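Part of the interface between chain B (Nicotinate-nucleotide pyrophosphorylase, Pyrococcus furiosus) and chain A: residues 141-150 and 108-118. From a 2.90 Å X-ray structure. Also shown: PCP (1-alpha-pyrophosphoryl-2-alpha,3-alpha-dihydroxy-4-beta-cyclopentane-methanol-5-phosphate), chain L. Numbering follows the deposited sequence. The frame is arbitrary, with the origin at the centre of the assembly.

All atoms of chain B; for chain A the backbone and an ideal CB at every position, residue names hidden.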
# COMPACT_ATOMS: atom_id res chain seq x y z
N GLY B 141 1.71 -14.21 30.76
CA GLY B 141 2.81 -14.60 29.88
C GLY B 141 4.06 -15.37 30.27
O GLY B 141 4.75 -15.89 29.39
N ILE B 142 4.39 -15.47 31.55
CA ILE B 142 5.62 -16.17 31.90
C ILE B 142 5.81 -17.57 31.32
O ILE B 142 6.91 -18.13 31.39
CB ILE B 142 5.82 -16.21 33.42
CG1 ILE B 142 4.82 -17.16 34.08
CG2 ILE B 142 5.66 -14.82 33.97
CD1 ILE B 142 5.13 -17.42 35.54
N ARG B 143 4.77 -18.15 30.74
CA ARG B 143 4.96 -19.49 30.16
C ARG B 143 5.75 -19.42 28.86
O ARG B 143 6.23 -20.43 28.37
CB ARG B 143 3.62 -20.18 29.88
CG ARG B 143 2.76 -19.41 28.92
CD ARG B 143 1.71 -20.27 28.24
NE ARG B 143 0.87 -21.09 29.13
CZ ARG B 143 0.53 -20.80 30.39
NH1 ARG B 143 0.96 -19.69 30.99
NH2 ARG B 143 -0.28 -21.61 31.04
N HIS B 144 5.88 -18.23 28.30
CA HIS B 144 6.61 -18.11 27.05
C HIS B 144 8.08 -17.72 27.25
O HIS B 144 8.81 -17.52 26.27
CB HIS B 144 5.93 -17.09 26.13
CG HIS B 144 4.47 -17.34 25.90
ND1 HIS B 144 3.48 -16.71 26.63
CD2 HIS B 144 3.83 -18.12 25.00
CE1 HIS B 144 2.30 -17.09 26.19
NE2 HIS B 144 2.48 -17.95 25.20
N MET B 145 8.52 -17.61 28.50
CA MET B 145 9.91 -17.26 28.74
C MET B 145 10.52 -18.20 29.77
O MET B 145 9.81 -18.99 30.39
CB MET B 145 10.01 -15.81 29.21
CG MET B 145 9.39 -14.78 28.27
SD MET B 145 10.28 -14.50 26.74
CE MET B 145 11.51 -13.25 27.29
N HIS B 146 11.83 -18.11 29.95
CA HIS B 146 12.53 -18.94 30.93
C HIS B 146 12.07 -18.66 32.36
O HIS B 146 12.01 -17.50 32.80
CB HIS B 146 14.05 -18.70 30.85
CG HIS B 146 14.87 -19.79 31.48
ND1 HIS B 146 15.15 -20.98 30.85
CD2 HIS B 146 15.45 -19.86 32.71
CE1 HIS B 146 15.86 -21.75 31.66
NE2 HIS B 146 16.06 -21.09 32.79
N PRO B 147 11.74 -19.72 33.11
CA PRO B 147 11.27 -19.61 34.50
C PRO B 147 12.21 -18.81 35.39
O PRO B 147 11.76 -18.11 36.31
CB PRO B 147 11.14 -21.06 34.95
CG PRO B 147 12.14 -21.78 34.07
CD PRO B 147 11.92 -21.13 32.73
N ALA B 148 13.51 -18.90 35.11
CA ALA B 148 14.47 -18.17 35.92
C ALA B 148 14.06 -16.72 36.08
O ALA B 148 14.23 -16.13 37.15
CB ALA B 148 15.83 -18.25 35.28
N ILE B 149 13.48 -16.13 35.04
CA ILE B 149 13.08 -14.74 35.12
C ILE B 149 11.58 -14.53 35.35
O ILE B 149 11.10 -13.38 35.33
CB ILE B 149 13.53 -13.96 33.85
CG1 ILE B 149 12.98 -14.62 32.58
CG2 ILE B 149 15.06 -13.92 33.80
CD1 ILE B 149 13.21 -13.81 31.30
N ALA B 150 10.87 -15.63 35.61
CA ALA B 150 9.42 -15.58 35.85
C ALA B 150 9.01 -14.39 36.73
O ALA B 150 8.05 -13.67 36.43
CB ALA B 150 8.94 -16.91 36.49
N UNK A 108 4.09 -26.97 33.62
CA UNK A 108 3.92 -26.38 32.31
C UNK A 108 4.65 -25.05 32.25
O UNK A 108 5.54 -24.85 31.42
CB UNK A 108 2.44 -26.20 31.98
N UNK A 109 4.29 -24.16 33.15
CA UNK A 109 4.89 -22.83 33.19
C UNK A 109 6.42 -22.85 33.04
O UNK A 109 7.02 -21.93 32.46
CB UNK A 109 4.51 -22.14 34.50
N UNK A 110 7.04 -23.89 33.56
CA UNK A 110 8.48 -23.98 33.50
C UNK A 110 8.96 -24.65 32.22
O UNK A 110 9.77 -24.08 31.50
CB UNK A 110 9.01 -24.74 34.72
N UNK A 111 8.45 -25.84 31.92
CA UNK A 111 8.89 -26.55 30.73
C UNK A 111 8.65 -25.77 29.43
O UNK A 111 9.57 -25.62 28.62
CB UNK A 111 8.18 -27.90 30.65
N UNK A 112 7.43 -25.27 29.24
CA UNK A 112 7.14 -24.51 28.03
C UNK A 112 8.08 -23.31 27.89
O UNK A 112 8.59 -23.03 26.82
CB UNK A 112 5.68 -24.04 28.04
N UNK A 113 8.32 -22.60 28.98
CA UNK A 113 9.23 -21.47 28.89
C UNK A 113 10.63 -21.90 28.48
O UNK A 113 11.34 -21.22 27.74
CB UNK A 113 9.28 -20.73 30.23
N UNK A 114 11.03 -23.07 28.95
CA UNK A 114 12.34 -23.60 28.63
C UNK A 114 12.47 -23.92 27.15
O UNK A 114 13.50 -23.65 26.53
CB UNK A 114 12.62 -24.85 29.46
N UNK A 115 11.42 -24.49 26.56
CA UNK A 115 11.48 -24.82 25.14
C UNK A 115 11.26 -23.56 24.29
O UNK A 115 12.01 -23.29 23.35
CB UNK A 115 10.44 -25.89 24.80
N UNK A 116 10.26 -22.77 24.66
CA UNK A 116 9.88 -21.56 23.95
C UNK A 116 10.91 -20.49 23.62
O UNK A 116 11.12 -20.16 22.46
CB UNK A 116 8.78 -20.88 24.77
N UNK A 117 11.55 -19.93 24.64
CA UNK A 117 12.49 -18.86 24.37
C UNK A 117 13.79 -19.35 23.72
O UNK A 117 14.38 -18.66 22.88
CB UNK A 117 12.81 -18.12 25.67
N UNK A 118 14.23 -20.54 24.11
CA UNK A 118 15.44 -21.12 23.55
C UNK A 118 15.19 -21.37 22.07
O UNK A 118 15.94 -20.88 21.20
CB UNK A 118 15.83 -22.41 24.28
C1 PCP L . -3.06 -19.02 27.30
C2 PCP L . -1.95 -18.72 28.33
C3 PCP L . -2.50 -17.53 29.16
C4 PCP L . -3.31 -16.69 28.15
C5 PCP L . -3.84 -17.75 27.23
CP PCP L . -2.50 -15.57 27.40
O1 PCP L . -4.05 -20.06 27.83
O2 PCP L . -1.69 -19.85 29.17
O3 PCP L . -3.37 -17.93 30.22
OP PCP L . -1.36 -16.04 26.60
P PCP L . -0.96 -15.39 25.17
O1P PCP L . 0.51 -15.23 25.17
O2P PCP L . -1.67 -14.08 25.07
O3P PCP L . -1.41 -16.37 24.14
PA PCP L . -5.29 -20.63 27.03
O1A PCP L . -4.75 -21.14 25.70
O2A PCP L . -6.24 -19.47 26.83
O3A PCP L . -5.83 -21.75 27.96
PB PCP L . -5.24 -22.82 28.93
O1B PCP L . -6.27 -23.79 29.40
O2B PCP L . -4.68 -22.21 30.12
O3B PCP L . -4.15 -23.61 28.28

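The visible stretch of chain A is a helix, and it lies against a chain B segment built from two short 3-10 turns joined by the extended pair B:Met145 and B:His146.

Position 108 begins the stretch with its CA-to-CB bond sideways to chain B. The ideal CB is 5.4 Å from B:Arg143 NH2, so an acidic chain would suit the nearby charge, although a polar or small one would also fit. The deposited residue is A:Glu108; its carboxylate oxygen OE2 is hydrogen-bonded elsewhere in the structure.

Position 109 also points sideways, with its ideal CB 4.9 Å from B:Ile142 CD1 and 5.1 Å from B:Arg143 CB. A short, branched side chain such as valine, threonine or isoleucine could meet this apolar surface. The residue is A:Thr109, whose CG2 packs 3.4 Å from B:Ile142 CD1, while OG1 finds a hydrogen bond elsewhere in the structure.

At position 110 the bond points away, yet the ideal CB is 4.3 Å from B:Pro147 CB. Several small or medium apolar residues are plausible. A:Ala110 places its methyl CB 4.3 Å from B:Pro147 CB, a modest apolar contact.

Position 111 faces away and meets nothing of chain B, which therefore sets no preference; it is A:Leu111.

Position 112 points toward chain B. Its ideal CB lies 3.7 Å from B:Arg143 O, and the aliphatic part of the arginine is nearby, so a flexible apolar chain would suit, as might a polar one. In A:Leu112, with chi1 m and chi2 t, CD1 comes within 4.3 Å of B:Arg143 NE.

Position 113 is the most restrictive. An ideal CB here would stand 1.8 Å from B:Met145 O, a clash, so the close backbone approach calls for glycine. A:Gly113 allows its CA to come 3.0 Å from B:Met145 O in a CA-H...O contact. Its N is also 3.1 Å from B:Arg143 O, but the angle is too poor for a hydrogen bond.

Position 114 points sideways, its ideal CB 4.8 Å from B:His146 ND1 and 5.0 Å from B:Pro147 CD. Long apolar chains would fill this space, though a polar group could address the imidazole. A:Met114 takes the apolar course: CG lies 3.9 Å from B:Pro147 CD and 4.2 Å from B:His146 CE1.

Position 115 is out of reach and carries A:Leu115.

Position 116 points toward chain B, with its ideal CB only 3.7 Å from B:His144 O. The tight approach favours a small residue, such as alanine or serine. A:Ser116 turns its hydroxyl back to its own helix, where OG donates to A:Leu112 O at 2.6 Å.

Position 117 points toward chain B too, with slightly more room: the ideal CB is 4.1 Å from B:His144 O and 4.3 Å from B:Met145 CA. A long polar or apolar chain could extend along B:Met145 and B:His146. A:Gln117 does so with an extended side chain, and it is the residue of this helix stretch most covered by chain B.

Position 118 points sideways and makes no contact; it is A:Ala118.

Chain A (108-118) ETALLGMLSQA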
# COMPACT_ATOMS: atom_id res chain seq x y z
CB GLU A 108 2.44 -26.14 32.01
CG GLU A 108 1.65 -27.41 31.87
CD GLU A 108 0.36 -27.20 31.10
OE1 GLU A 108 0.38 -26.41 30.13
OE2 GLU A 108 -0.67 -27.84 31.46
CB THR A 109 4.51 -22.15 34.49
OG1 THR A 109 3.11 -22.31 34.71
CG2 THR A 109 4.86 -20.67 34.44
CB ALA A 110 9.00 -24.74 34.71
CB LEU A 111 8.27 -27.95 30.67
CG LEU A 111 6.80 -28.18 30.33
CD1 LEU A 111 6.63 -28.18 28.83
CD2 LEU A 111 6.35 -29.51 30.91
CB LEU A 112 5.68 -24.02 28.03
CG LEU A 112 4.60 -25.07 27.80
CD1 LEU A 112 3.23 -24.40 27.77
CD2 LEU A 112 4.87 -25.81 26.50
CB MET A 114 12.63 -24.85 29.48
CG MET A 114 12.73 -24.54 30.98
SD MET A 114 13.47 -25.86 32.03
CE MET A 114 12.16 -27.01 32.14
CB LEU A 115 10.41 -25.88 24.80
CG LEU A 115 10.45 -27.22 25.59
CD1 LEU A 115 9.19 -28.05 25.37
CD2 LEU A 115 11.67 -28.02 25.19
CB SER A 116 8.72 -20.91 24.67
OG SER A 116 7.65 -21.82 24.75
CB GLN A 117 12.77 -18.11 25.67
CG GLN A 117 13.39 -16.74 25.49
CD GLN A 117 13.65 -16.02 26.82
OE1 GLN A 117 14.13 -14.88 26.83
NE2 GLN A 117 13.32 -16.67 27.95
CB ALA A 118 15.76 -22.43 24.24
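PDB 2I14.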